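Local coordinates for ferredoxin-NADP reductase (PDB 5TR9), which probably transfers electrons between NADP(H) and ferredoxin through its bound FAD, as its family of flavoproteins does, at residues Y43-Y56 with T101-P114. Numbering follows the deposited sequence. Where two conformers were deposited one is given.
Sequences YRFKAGQFSRLGFY and TILLDKNATGFLLP. With FAD (flavin-adenine dinucleotide), chain C.
Leu104 and Tyr43 meet at the packed heart of this contact: CD2 of Leu104 sits over one face of the Tyr43 ring, a CH-pi contact 4.0 Å from the ring centroid. Tyr43 holds CG anti to its own N (chi1 -170°), which carries the ring to Leu104 and to the methyl of Ala108, small enough to pack against both the Tyr43 hydroxyl and Phe45 CB. Leu53 CD2 closes against Leu104 CD1 at 3.7 Å, joining antiparallel strands 50-56 and 101-105 of the FAD-binding barrel. Leu103 and Gly54 form a hydrogen-bonded pair there, and CD1 of Leu103 rests over a face of the Tyr56 ring, whose hydroxyl binds Glu19.

Between the Leu53 and Phe50 pairings the register shifts by two residues. Water 1 bridges the shift with four bonds, accepting from Tyr43 OH and Arg52 N and donating to the carbonyls of Asp105 and Asn107. Phe50 N donates to Thr109 O at 2.8 Å, and the Phe50 ring lies between Thr109 CB on one face and the FAD methyl C7M, centred over the other. Gln49, last residue of the type II turn from Lys46, suits its place because its amide works at both ends: NE2 gives a nearly straight bond to Gly110 O (3.1 Å, 177°), while OE1 accepts from Lys46 N. Gly110 adopts backbone angles that call for glycine.

Exposed Arg52 and Lys106 mark the looser solvent side. In one Arg52 conformer, NE lies 3.8 Å from Asp105 OD2, a long and doubtful salt bridge, the guanidinium and carboxylate planes nearly perpendicular; Asp105 N also donates to Arg52 O. The chemistry is consistent with apolar packing and backbone bonds holding Phe50 against the flavin methyl, the charge pair lying at the rim.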
ATOM      1  N   TYR A  43      18.562   9.382  -3.377  1.00 18.82           N
ATOM      2  CA  TYR A  43      17.606   8.272  -3.318  1.00 15.69           C
ATOM      3  C   TYR A  43      16.369   8.599  -4.144  1.00 19.40           C
ATOM      4  O   TYR A  43      15.579   9.472  -3.772  1.00 21.91           O
ATOM      5  CB  TYR A  43      17.205   7.959  -1.882  1.00 15.91           C
ATOM      6  CG  TYR A  43      16.418   6.670  -1.763  1.00 15.10           C
ATOM      7  CD1 TYR A  43      17.067   5.440  -1.749  1.00 18.01           C
ATOM      8  CD2 TYR A  43      15.033   6.682  -1.664  1.00 14.23           C
ATOM      9  CE1 TYR A  43      16.358   4.253  -1.647  1.00 16.44           C
ATOM     10  CE2 TYR A  43      14.300   5.489  -1.559  1.00 14.85           C
ATOM     11  CZ  TYR A  43      14.976   4.279  -1.537  1.00 13.40           C
ATOM     12  OH  TYR A  43      14.270   3.097  -1.433  1.00 15.18           O
ATOM     13  N   ARG A  44      16.177   7.865  -5.240  1.00 18.19           N
ATOM     14  CA  ARG A  44      15.042   8.045  -6.137  1.00 15.83           C
ATOM     15  C   ARG A  44      14.122   6.837  -6.053  1.00 15.33           C
ATOM     16  O   ARG A  44      14.586   5.699  -5.920  1.00 18.65           O
ATOM     17  CB  ARG A  44      15.514   8.210  -7.581  1.00 18.87           C
ATOM     18  CG  ARG A  44      16.613   9.238  -7.760  1.00 24.80           C
ATOM     19  CD  ARG A  44      16.063  10.640  -7.629  1.00 38.70           C
ATOM     20  NE  ARG A  44      14.902  10.827  -8.491  1.00 57.68           N
ATOM     21  CZ  ARG A  44      14.969  11.037  -9.803  1.00 63.07           C
ATOM     22  NH1 ARG A  44      16.149  11.092 -10.411  1.00 62.59           N
ATOM     23  NH2 ARG A  44      13.854  11.190 -10.507  1.00 61.23           N
ATOM     24  N   PHE A  45      12.814   7.076  -6.153  1.00 14.97           N
ATOM     25  CA  PHE A  45      11.892   5.958  -6.271  1.00 13.86           C
ATOM     26  C   PHE A  45      10.680   6.416  -7.061  1.00 16.68           C
ATOM     27  O   PHE A  45      10.460   7.614  -7.260  1.00 14.86           O
ATOM     28  CB  PHE A  45      11.489   5.388  -4.899  1.00 12.03           C
ATOM     29  CG  PHE A  45      10.606   6.293  -4.089  1.00 12.11           C
ATOM     30  CD1 PHE A  45      11.151   7.328  -3.320  1.00 15.57           C
ATOM     31  CD2 PHE A  45       9.222   6.097  -4.080  1.00 11.84           C
ATOM     32  CE1 PHE A  45      10.326   8.155  -2.564  1.00 13.73           C
ATOM     33  CE2 PHE A  45       8.390   6.919  -3.333  1.00 14.32           C
ATOM     34  CZ  PHE A  45       8.949   7.961  -2.575  1.00 11.93           C
ATOM     35  N   LYS A  46       9.932   5.444  -7.569  1.00 12.27           N
ATOM     36  CA  LYS A  46       8.648   5.713  -8.193  1.00 10.94           C
ATOM     37  C   LYS A  46       7.547   5.339  -7.213  1.00 11.58           C
ATOM     38  O   LYS A  46       7.619   4.299  -6.554  1.00 10.87           O
ATOM     39  CB  LYS A  46       8.483   4.922  -9.491  1.00 12.94           C
ATOM     40  CG  LYS A  46       9.482   5.275 -10.570  1.00 16.21           C
ATOM     41  CD  LYS A  46       9.255   4.393 -11.797  1.00 17.90           C
ATOM     42  CE  LYS A  46      10.345   4.562 -12.831  1.00 35.37           C
ATOM     43  NZ  LYS A  46      10.297   5.905 -13.473  1.00 45.55           N
ATOM     44  N   ALA A  47       6.516   6.182  -7.128  1.00 11.53           N
ATOM     45  CA  ALA A  47       5.427   5.910  -6.197  1.00 11.13           C
ATOM     46  C   ALA A  47       4.848   4.519  -6.425  1.00 11.27           C
ATOM     47  O   ALA A  47       4.551   4.133  -7.561  1.00 12.79           O
ATOM     48  CB  ALA A  47       4.332   6.963  -6.352  1.00 11.73           C
ATOM     49  N   GLY A  48       4.711   3.760  -5.326  1.00 10.87           N
ATOM     50  CA  GLY A  48       4.299   2.375  -5.371  1.00 10.80           C
ATOM     51  C   GLY A  48       5.427   1.392  -5.102  1.00 11.36           C
ATOM     52  O   GLY A  48       5.155   0.213  -4.815  1.00 11.44           O
ATOM     53  N   GLN A  49       6.672   1.841  -5.174  1.00 10.72           N
ATOM     54  CA  GLN A  49       7.817   0.964  -4.976  1.00  9.83           C
ATOM     55  C   GLN A  49       8.169   0.821  -3.495  1.00 11.80           C
ATOM     56  O   GLN A  49       7.650   1.531  -2.624  1.00 11.84           O
ATOM     57  CB  GLN A  49       9.012   1.492  -5.769  1.00 10.17           C
ATOM     58  CG  GLN A  49       8.811   1.326  -7.270  1.00 10.66           C
ATOM     59  CD  GLN A  49      10.073   1.596  -8.045  1.00 14.74           C
ATOM     60  OE1 GLN A  49      10.774   2.588  -7.810  1.00 14.29           O
ATOM     61  NE2 GLN A  49      10.389   0.703  -8.979  1.00 18.39           N
ATOM     62  N   PHE A  50       9.050  -0.142  -3.213  1.00 11.55           N
ATOM     63  CA  PHE A  50       9.472  -0.410  -1.846  1.00 10.64           C
ATOM     64  C   PHE A  50      10.981  -0.268  -1.666  1.00 11.24           C
ATOM     65  O   PHE A  50      11.775  -0.442  -2.600  1.00 13.11           O
ATOM     66  CB  PHE A  50       8.989  -1.802  -1.371  1.00 11.59           C
ATOM     67  CG  PHE A  50       9.500  -2.974  -2.181  1.00 11.24           C
ATOM     68  CD1 PHE A  50      10.689  -3.623  -1.832  1.00 13.01           C
ATOM     69  CD2 PHE A  50       8.757  -3.477  -3.244  1.00 13.02           C
ATOM     70  CE1 PHE A  50      11.141  -4.735  -2.561  1.00 16.16           C
ATOM     71  CE2 PHE A  50       9.206  -4.585  -3.979  1.00 15.61           C
ATOM     72  CZ  PHE A  50      10.393  -5.210  -3.633  1.00 14.75           C
ATOM     73  N   SER A  51      11.353   0.094  -0.435  1.00 11.17           N
ATOM     74  CA  SER A  51      12.727   0.180   0.030  1.00 10.31           C
ATOM     75  C   SER A  51      13.108  -1.111   0.733  1.00 14.28           C
ATOM     76  O   SER A  51      12.254  -1.905   1.126  1.00 13.83           O
ATOM     77  CB  SER A  51      12.894   1.330   1.025  1.00 13.05           C
ATOM     78  OG  SER A  51      12.418   2.561   0.511  1.00 14.02           O
ATOM     79  N   ARG A  52      14.407  -1.309   0.895  1.00 12.24           N
ATOM     80  CA  ARG A  52      14.929  -2.321   1.805  0.55 11.65           C
ATOM     81  C   ARG A  52      15.630  -1.591   2.940  1.00 15.88           C
ATOM     82  O   ARG A  52      16.543  -0.794   2.696  1.00 14.54           O
ATOM     83  CB  ARG A  52      15.876  -3.289   1.095  0.55 16.41           C
ATOM     84  CG  ARG A  52      15.174  -4.510   0.528  0.55 22.64           C
ATOM     85  CD  ARG A  52      16.122  -5.406  -0.265  0.55 26.51           C
ATOM     86  NE  ARG A  52      17.437  -5.566   0.355  0.55 33.36           N
ATOM     87  CZ  ARG A  52      17.830  -6.643   1.035  0.55 36.29           C
ATOM     88  NH1 ARG A  52      17.006  -7.669   1.201  0.55 38.21           N
ATOM     89  NH2 ARG A  52      19.053  -6.692   1.546  0.55 33.43           N
ATOM     90  N   LEU A  53      15.176  -1.836   4.165  1.00 12.05           N
ATOM     91  CA  LEU A  53      15.700  -1.195   5.360  1.00 12.36           C
ATOM     92  C   LEU A  53      16.405  -2.241   6.201  1.00 14.27           C
ATOM     93  O   LEU A  53      16.019  -3.414   6.201  1.00 14.91           O
ATOM     94  CB  LEU A  53      14.587  -0.558   6.193  1.00 13.41           C
ATOM     95  CG  LEU A  53      13.691   0.456   5.482  1.00 11.06           C
ATOM     96  CD1 LEU A  53      12.606   0.983   6.440  1.00 14.79           C
ATOM     97  CD2 LEU A  53      14.535   1.599   4.925  1.00 13.36           C
ATOM     98  N   GLY A  54      17.437  -1.812   6.923  1.00 13.69           N
ATOM     99  CA  GLY A  54      18.238  -2.767   7.659  1.00 12.98           C
ATOM    100  C   GLY A  54      18.811  -2.174   8.925  1.00 16.17           C
ATOM    101  O   GLY A  54      18.787  -0.960   9.151  1.00 13.80           O
ATOM    102  N   PHE A  55      19.328  -3.063   9.759  1.00 14.74           N
ATOM    103  CA  PHE A  55      20.075  -2.672  10.944  1.00 16.09           C
ATOM    104  C   PHE A  55      21.345  -3.498  11.037  1.00 17.94           C
ATOM    105  O   PHE A  55      21.375  -4.668  10.649  1.00 17.58           O
ATOM    106  CB  PHE A  55      19.284  -2.883  12.247  1.00 16.99           C
ATOM    107  CG  PHE A  55      18.080  -2.006  12.391  1.00 13.94           C
ATOM    108  CD1 PHE A  55      18.213  -0.676  12.767  1.00 16.16           C
ATOM    109  CD2 PHE A  55      16.812  -2.521  12.191  1.00 16.00           C
ATOM    110  CE1 PHE A  55      17.091   0.134  12.914  1.00 15.97           C
ATOM    111  CE2 PHE A  55      15.685  -1.726  12.344  1.00 18.41           C
ATOM    112  CZ  PHE A  55      15.827  -0.397  12.707  1.00 15.08           C
ATOM    113  N   TYR A  56      22.392  -2.881  11.575  1.00 16.57           N
ATOM    114  CA  TYR A  56      23.521  -3.654  12.064  1.00 18.05           C
ATOM    115  C   TYR A  56      23.072  -4.469  13.269  1.00 18.49           C
ATOM    116  O   TYR A  56      22.466  -3.928  14.198  1.00 20.91           O
ATOM    117  CB  TYR A  56      24.668  -2.732  12.469  1.00 18.19           C
ATOM    118  CG  TYR A  56      25.265  -1.876  11.373  1.00 19.94           C
ATOM    119  CD1 TYR A  56      25.791  -2.446  10.220  1.00 18.43           C
ATOM    120  CD2 TYR A  56      25.349  -0.494  11.520  1.00 20.44           C
ATOM    121  CE1 TYR A  56      26.369  -1.661   9.238  1.00 21.75           C
ATOM    122  CE2 TYR A  56      25.913   0.297  10.539  1.00 20.46           C
ATOM    123  CZ  TYR A  56      26.420  -0.292   9.402  1.00 22.29           C
ATOM    124  OH  TYR A  56      27.006   0.488   8.428  1.00 23.24           O
ATOM    125  N   THR A 101      20.575   4.757  14.132  1.00 17.79           N
ATOM    126  CA  THR A 101      20.990   4.467  12.765  1.00 17.61           C
ATOM    127  C   THR A 101      20.101   3.390  12.159  1.00 17.79           C
ATOM    128  O   THR A 101      19.846   2.356  12.784  1.00 19.24           O
ATOM    129  CB  THR A 101      22.447   4.002  12.738  1.00 18.83           C
ATOM    130  OG1 THR A 101      23.309   5.090  13.094  1.00 21.85           O
ATOM    131  CG2 THR A 101      22.829   3.493  11.350  1.00 20.13           C
ATOM    132  N   ILE A 102      19.648   3.631  10.931  1.00 14.68           N
ATOM    133  CA  ILE A 102      18.953   2.633  10.133  1.00 13.38           C
ATOM    134  C   ILE A 102      19.590   2.653   8.751  1.00 15.90           C
ATOM    135  O   ILE A 102      20.057   3.697   8.282  1.00 17.53           O
ATOM    136  CB  ILE A 102      17.426   2.898  10.085  1.00 14.58           C
ATOM    137  CG1 ILE A 102      16.678   1.737   9.407  1.00 15.02           C
ATOM    138  CG2 ILE A 102      17.106   4.230   9.377  1.00 16.05           C
ATOM    139  CD1 ILE A 102      15.166   1.757   9.663  1.00 13.43           C
ATOM    140  N   LEU A 103      19.661   1.482   8.122  1.00 14.40           N
ATOM    141  CA  LEU A 103      20.340   1.326   6.841  1.00 15.90           C
ATOM    142  C   LEU A 103      19.314   1.344   5.716  1.00 14.28           C
ATOM    143  O   LEU A 103      18.255   0.723   5.828  1.00 13.94           O
ATOM    144  CB  LEU A 103      21.131   0.018   6.798  1.00 16.59           C
ATOM    145  CG  LEU A 103      22.038  -0.257   8.001  1.00 15.54           C
ATOM    146  CD1 LEU A 103      22.813  -1.536   7.760  1.00 20.27           C
ATOM    147  CD2 LEU A 103      22.969   0.909   8.232  1.00 18.54           C
ATOM    148  N   LEU A 104      19.638   2.059   4.634  1.00 16.07           N
ATOM    149  CA  LEU A 104      18.747   2.213   3.484  1.00 13.48           C
ATOM    150  C   LEU A 104      19.452   1.688   2.241  1.00 12.95           C
ATOM    151  O   LEU A 104      20.432   2.281   1.784  1.00 16.62           O
ATOM    152  CB  LEU A 104      18.349   3.680   3.304  1.00 13.99           C
ATOM    153  CG  LEU A 104      17.505   4.031   2.076  1.00 13.06           C
ATOM    154  CD1 LEU A 104      16.139   3.361   2.137  1.00 15.28           C
ATOM    155  CD2 LEU A 104      17.379   5.541   1.978  1.00 16.72           C
ATOM    156  N   ASP A 105      18.954   0.581   1.690  1.00 15.17           N
ATOM    157  CA  ASP A 105      19.476   0.087   0.420  1.00 16.62           C
ATOM    158  C   ASP A 105      19.338   1.176  -0.636  1.00 17.12           C
ATOM    159  O   ASP A 105      18.333   1.888  -0.675  1.00 16.60           O
ATOM    160  CB  ASP A 105      18.716  -1.178   0.005  1.00 17.25           C
ATOM    161  CG  ASP A 105      19.328  -1.872  -1.192  1.00 24.56           C
ATOM    162  OD1 ASP A 105      19.326  -1.302  -2.300  1.00 22.61           O
ATOM    163  OD2 ASP A 105      19.833  -3.004  -1.021  1.00 32.01           O
ATOM    164  N   LYS A 106      20.368   1.330  -1.474  1.00 16.51           N
ATOM    165  CA  LYS A 106      20.379   2.434  -2.433  1.00 16.92           C
ATOM    166  C   LYS A 106      19.321   2.281  -3.524  1.00 20.42           C
ATOM    167  O   LYS A 106      19.005   3.264  -4.205  1.00 20.98           O
ATOM    168  CB  LYS A 106      21.768   2.580  -3.063  1.00 18.91           C
ATOM    169  CG  LYS A 106      22.809   3.134  -2.104  1.00 19.65           C
ATOM    170  CD  LYS A 106      24.166   3.304  -2.761  1.00 19.17           C
ATOM    171  CE  LYS A 106      25.151   3.893  -1.768  1.00 24.32           C
ATOM    172  NZ  LYS A 106      26.534   3.953  -2.327  1.00 32.09           N
ATOM    173  N   ASN A 107      18.754   1.092  -3.699  1.00 16.67           N
ATOM    174  CA  ASN A 107      17.830   0.833  -4.795  1.00 17.99           C
ATOM    175  C   ASN A 107      16.418   0.615  -4.270  1.00 17.63           C
ATOM    176  O   ASN A 107      16.214  -0.148  -3.318  1.00 17.41           O
ATOM    177  CB  ASN A 107      18.268  -0.386  -5.600  1.00 19.17           C
ATOM    178  CG  ASN A 107      17.349  -0.664  -6.778  1.00 36.08           C
ATOM    179  OD1 ASN A 107      17.261   0.136  -7.714  1.00 41.76           O
ATOM    180  ND2 ASN A 107      16.659  -1.803  -6.737  1.00 42.85           N
ATOM    181  N   ALA A 108      15.451   1.278  -4.896  1.00 16.09           N
ATOM    182  CA  ALA A 108      14.041   0.985  -4.698  1.00 13.85           C
ATOM    183  C   ALA A 108      13.554   0.074  -5.818  1.00 15.39           C
ATOM    184  O   ALA A 108      14.027   0.153  -6.956  1.00 18.03           O
ATOM    185  CB  ALA A 108      13.204   2.269  -4.655  1.00 13.90           C
ATOM    186  N   THR A 109      12.578  -0.774  -5.492  1.00 14.65           N
ATOM    187  CA  THR A 109      12.194  -1.903  -6.332  1.00 15.15           C
ATOM    188  C   THR A 109      10.676  -1.980  -6.416  1.00 13.58           C
ATOM    189  O   THR A 109       9.966  -1.516  -5.523  1.00 13.76           O
ATOM    190  CB  THR A 109      12.755  -3.230  -5.731  1.00 20.65           C
ATOM    191  OG1 THR A 109      14.181  -3.145  -5.637  1.00 33.06           O
ATOM    192  CG2 THR A 109      12.384  -4.453  -6.563  1.00 28.60           C
ATOM    193  N   GLY A 110      10.178  -2.576  -7.498  1.00 14.69           N
ATOM    194  CA  GLY A 110       8.783  -2.960  -7.514  1.00 14.50           C
ATOM    195  C   GLY A 110       8.054  -2.546  -8.770  1.00 15.21           C
ATOM    196  O   GLY A 110       8.498  -1.642  -9.497  1.00 17.06           O
ATOM    197  N   PHE A 111       6.913  -3.192  -9.022  1.00 14.88           N
ATOM    198  CA  PHE A 111       6.192  -3.013 -10.274  1.00 16.39           C
ATOM    199  C   PHE A 111       4.758  -2.543 -10.079  1.00 15.85           C
ATOM    200  O   PHE A 111       3.968  -2.600 -11.031  1.00 15.54           O
ATOM    201  CB  PHE A 111       6.233  -4.318 -11.078  1.00 19.08           C
ATOM    202  CG  PHE A 111       7.630  -4.786 -11.367  1.00 22.92           C
ATOM    203  CD1 PHE A 111       8.420  -4.115 -12.286  1.00 30.95           C
ATOM    204  CD2 PHE A 111       8.167  -5.872 -10.692  1.00 34.95           C
ATOM    205  CE1 PHE A 111       9.719  -4.530 -12.545  1.00 35.73           C
ATOM    206  CE2 PHE A 111       9.463  -6.292 -10.950  1.00 37.13           C
ATOM    207  CZ  PHE A 111      10.237  -5.617 -11.874  1.00 33.80           C
ATOM    208  N   LEU A 112       4.400  -2.066  -8.882  1.00 13.62           N
ATOM    209  CA  LEU A 112       3.102  -1.423  -8.667  1.00 10.39           C
ATOM    210  C   LEU A 112       3.198  -0.008  -9.217  1.00 13.09           C
ATOM    211  O   LEU A 112       3.342   0.974  -8.486  1.00 14.59           O
ATOM    212  CB  LEU A 112       2.722  -1.391  -7.194  1.00 12.37           C
ATOM    213  CG  LEU A 112       2.361  -2.717  -6.535  1.00 12.58           C
ATOM    214  CD1 LEU A 112       2.050  -2.425  -5.065  1.00 13.83           C
ATOM    215  CD2 LEU A 112       1.169  -3.390  -7.235  1.00 14.47           C
ATOM    216  N   LEU A 113       3.103   0.086 -10.540  1.00 11.88           N
ATOM    217  CA  LEU A 113       3.405   1.310 -11.280  1.00 13.18           C
ATOM    218  C   LEU A 113       2.171   1.699 -12.082  1.00 12.49           C
ATOM    219  O   LEU A 113       2.015   1.284 -13.242  1.00 13.75           O
ATOM    220  CB  LEU A 113       4.623   1.092 -12.174  1.00 14.65           C
ATOM    221  CG  LEU A 113       5.904   0.772 -11.394  1.00 13.79           C
ATOM    222  CD1 LEU A 113       7.021   0.384 -12.335  1.00 16.81           C
ATOM    223  CD2 LEU A 113       6.317   1.967 -10.537  1.00 17.06           C
ATOM    224  N   PRO A 114       1.278   2.514 -11.509  1.00 12.04           N
ATOM    225  CA  PRO A 114      -0.041   2.719 -12.135  1.00 13.31           C
ATOM    226  C   PRO A 114       0.003   3.426 -13.475  1.00 12.71           C
ATOM    227  O   PRO A 114      -0.929   3.247 -14.269  1.00 12.34           O
ATOM    228  CB  PRO A 114      -0.803   3.557 -11.096  1.00 15.59           C
ATOM    229  CG  PRO A 114       0.251   4.151 -10.226  1.00 16.00           C
ATOM    230  CD  PRO A 114       1.403   3.201 -10.213  1.00 15.15           C
TER
HETATM  231  PA  FAD C 301       9.213 -11.684   9.723  1.00 13.03           P
HETATM  232  O1A FAD C 301      10.189 -12.724  10.165  1.00 15.12           O
HETATM  233  O2A FAD C 301       9.572 -10.919   8.454  1.00 14.11           O
HETATM  234  O5B FAD C 301       7.794 -12.287   9.468  1.00 13.86           O
HETATM  235  C5B FAD C 301       7.172 -13.172  10.420  1.00 16.35           C
HETATM  236  C4B FAD C 301       5.772 -13.441   9.925  1.00 15.27           C
HETATM  237  O4B FAD C 301       4.970 -12.261  10.135  1.00 13.36           O
HETATM  238  C3B FAD C 301       5.657 -13.712   8.432  1.00 19.80           C
HETATM  239  O3B FAD C 301       5.893 -15.080   8.119  1.00 21.01           O
HETATM  240  C2B FAD C 301       4.207 -13.322   8.139  1.00 19.08           C
HETATM  241  O2B FAD C 301       3.306 -14.372   8.478  1.00 23.51           O
HETATM  242  C1B FAD C 301       3.981 -12.172   9.121  1.00 15.01           C
HETATM  243  N9A FAD C 301       4.062 -10.839   8.544  1.00 13.68           N
HETATM  244  C8A FAD C 301       5.183 -10.174   8.126  1.00 15.97           C
HETATM  245  N7A FAD C 301       4.949  -8.954   7.698  1.00 11.27           N
HETATM  246  C5A FAD C 301       3.581  -8.807   7.865  1.00 11.63           C
HETATM  247  C6A FAD C 301       2.707  -7.737   7.598  1.00 13.13           C
HETATM  248  N6A FAD C 301       3.106  -6.571   7.077  1.00 14.73           N
HETATM  249  N1A FAD C 301       1.394  -7.918   7.867  1.00 13.52           N
HETATM  250  C2A FAD C 301       0.997  -9.084   8.387  1.00 14.83           C
HETATM  251  N3A FAD C 301       1.729 -10.164   8.679  1.00 14.05           N
HETATM  252  C4A FAD C 301       3.023  -9.954   8.400  1.00 14.31           C
HETATM  253  N1  FAD C 301       5.644  -4.958   6.237  1.00 11.68           N
HETATM  254  C2  FAD C 301       5.077  -3.823   6.735  1.00 13.02           C
HETATM  255  O2  FAD C 301       4.744  -3.741   7.927  1.00 13.36           O
HETATM  256  N3  FAD C 301       4.846  -2.751   5.879  1.00 10.35           N
HETATM  257  C4  FAD C 301       5.144  -2.716   4.526  1.00 12.14           C
HETATM  258  O4  FAD C 301       4.912  -1.706   3.860  1.00 14.61           O
HETATM  259  C4X FAD C 301       5.755  -3.921   4.022  1.00 13.47           C
HETATM  260  N5  FAD C 301       6.052  -3.981   2.736  1.00 13.23           N
HETATM  261  C5X FAD C 301       6.638  -5.140   2.263  1.00 11.20           C
HETATM  262  C6  FAD C 301       6.965  -5.219   0.907  1.00 13.55           C
HETATM  263  C7  FAD C 301       7.554  -6.361   0.378  1.00 14.54           C
HETATM  264  C7M FAD C 301       7.910  -6.408  -1.084  1.00 14.64           C
HETATM  265  C8  FAD C 301       7.836  -7.449   1.220  1.00 13.76           C
HETATM  266  C8M FAD C 301       8.482  -8.697   0.671  1.00 15.61           C
HETATM  267  C9  FAD C 301       7.504  -7.377   2.572  1.00 10.81           C
HETATM  268  C9A FAD C 301       6.915  -6.233   3.101  1.00 11.45           C
HETATM  269  N10 FAD C 301       6.528  -6.139   4.460  1.00 12.30           N
HETATM  270  C10 FAD C 301       5.976  -4.989   4.955  1.00 11.96           C
HETATM  271  C1' FAD C 301       6.906  -7.174   5.425  1.00 12.80           C
HETATM  272  C2' FAD C 301       8.220  -6.768   6.119  1.00 12.27           C
HETATM  273  O2' FAD C 301       9.335  -6.850   5.228  1.00 12.82           O
HETATM  274  C3' FAD C 301       8.494  -7.627   7.355  1.00 10.93           C
HETATM  275  O3' FAD C 301       8.340  -9.002   7.023  1.00 12.35           O
HETATM  276  C4' FAD C 301       7.694  -7.207   8.591  1.00 12.57           C
HETATM  277  O4' FAD C 301       8.137  -5.912   9.006  1.00 12.82           O
HETATM  278  C5' FAD C 301       7.839  -8.172   9.748  1.00 11.41           C
HETATM  279  O5' FAD C 301       9.240  -8.369  10.022  1.00 13.62           O
HETATM  280  P   FAD C 301       9.706  -9.296  11.222  1.00 12.41           P
HETATM  281  O1P FAD C 301       9.184  -8.738  12.540  1.00 12.50           O
HETATM  282  O2P FAD C 301      11.172  -9.507  11.078  1.00 11.19           O
HETATM  283  O3P FAD C 301       8.928 -10.665  10.902  1.00 13.76           O
HETATM  284  O   HOH W   1      15.822   0.920  -0.751  1.00 15.27           O
HETATM  285  O   HOH W   2      15.875   3.425  -6.796  1.00 28.51           O
HETATM  286  O   HOH W   3      18.183   5.660  -5.742  1.00 33.93           O
HETATM  287  O   HOH W   4       5.930  -1.908  -6.393  1.00 12.40           O
HETATM  288  O   HOH W   5      14.049  -2.227  -2.707  1.00 20.36           O
HETATM  289  O   HOH W   6      21.898  -0.071  12.701  1.00 23.83           O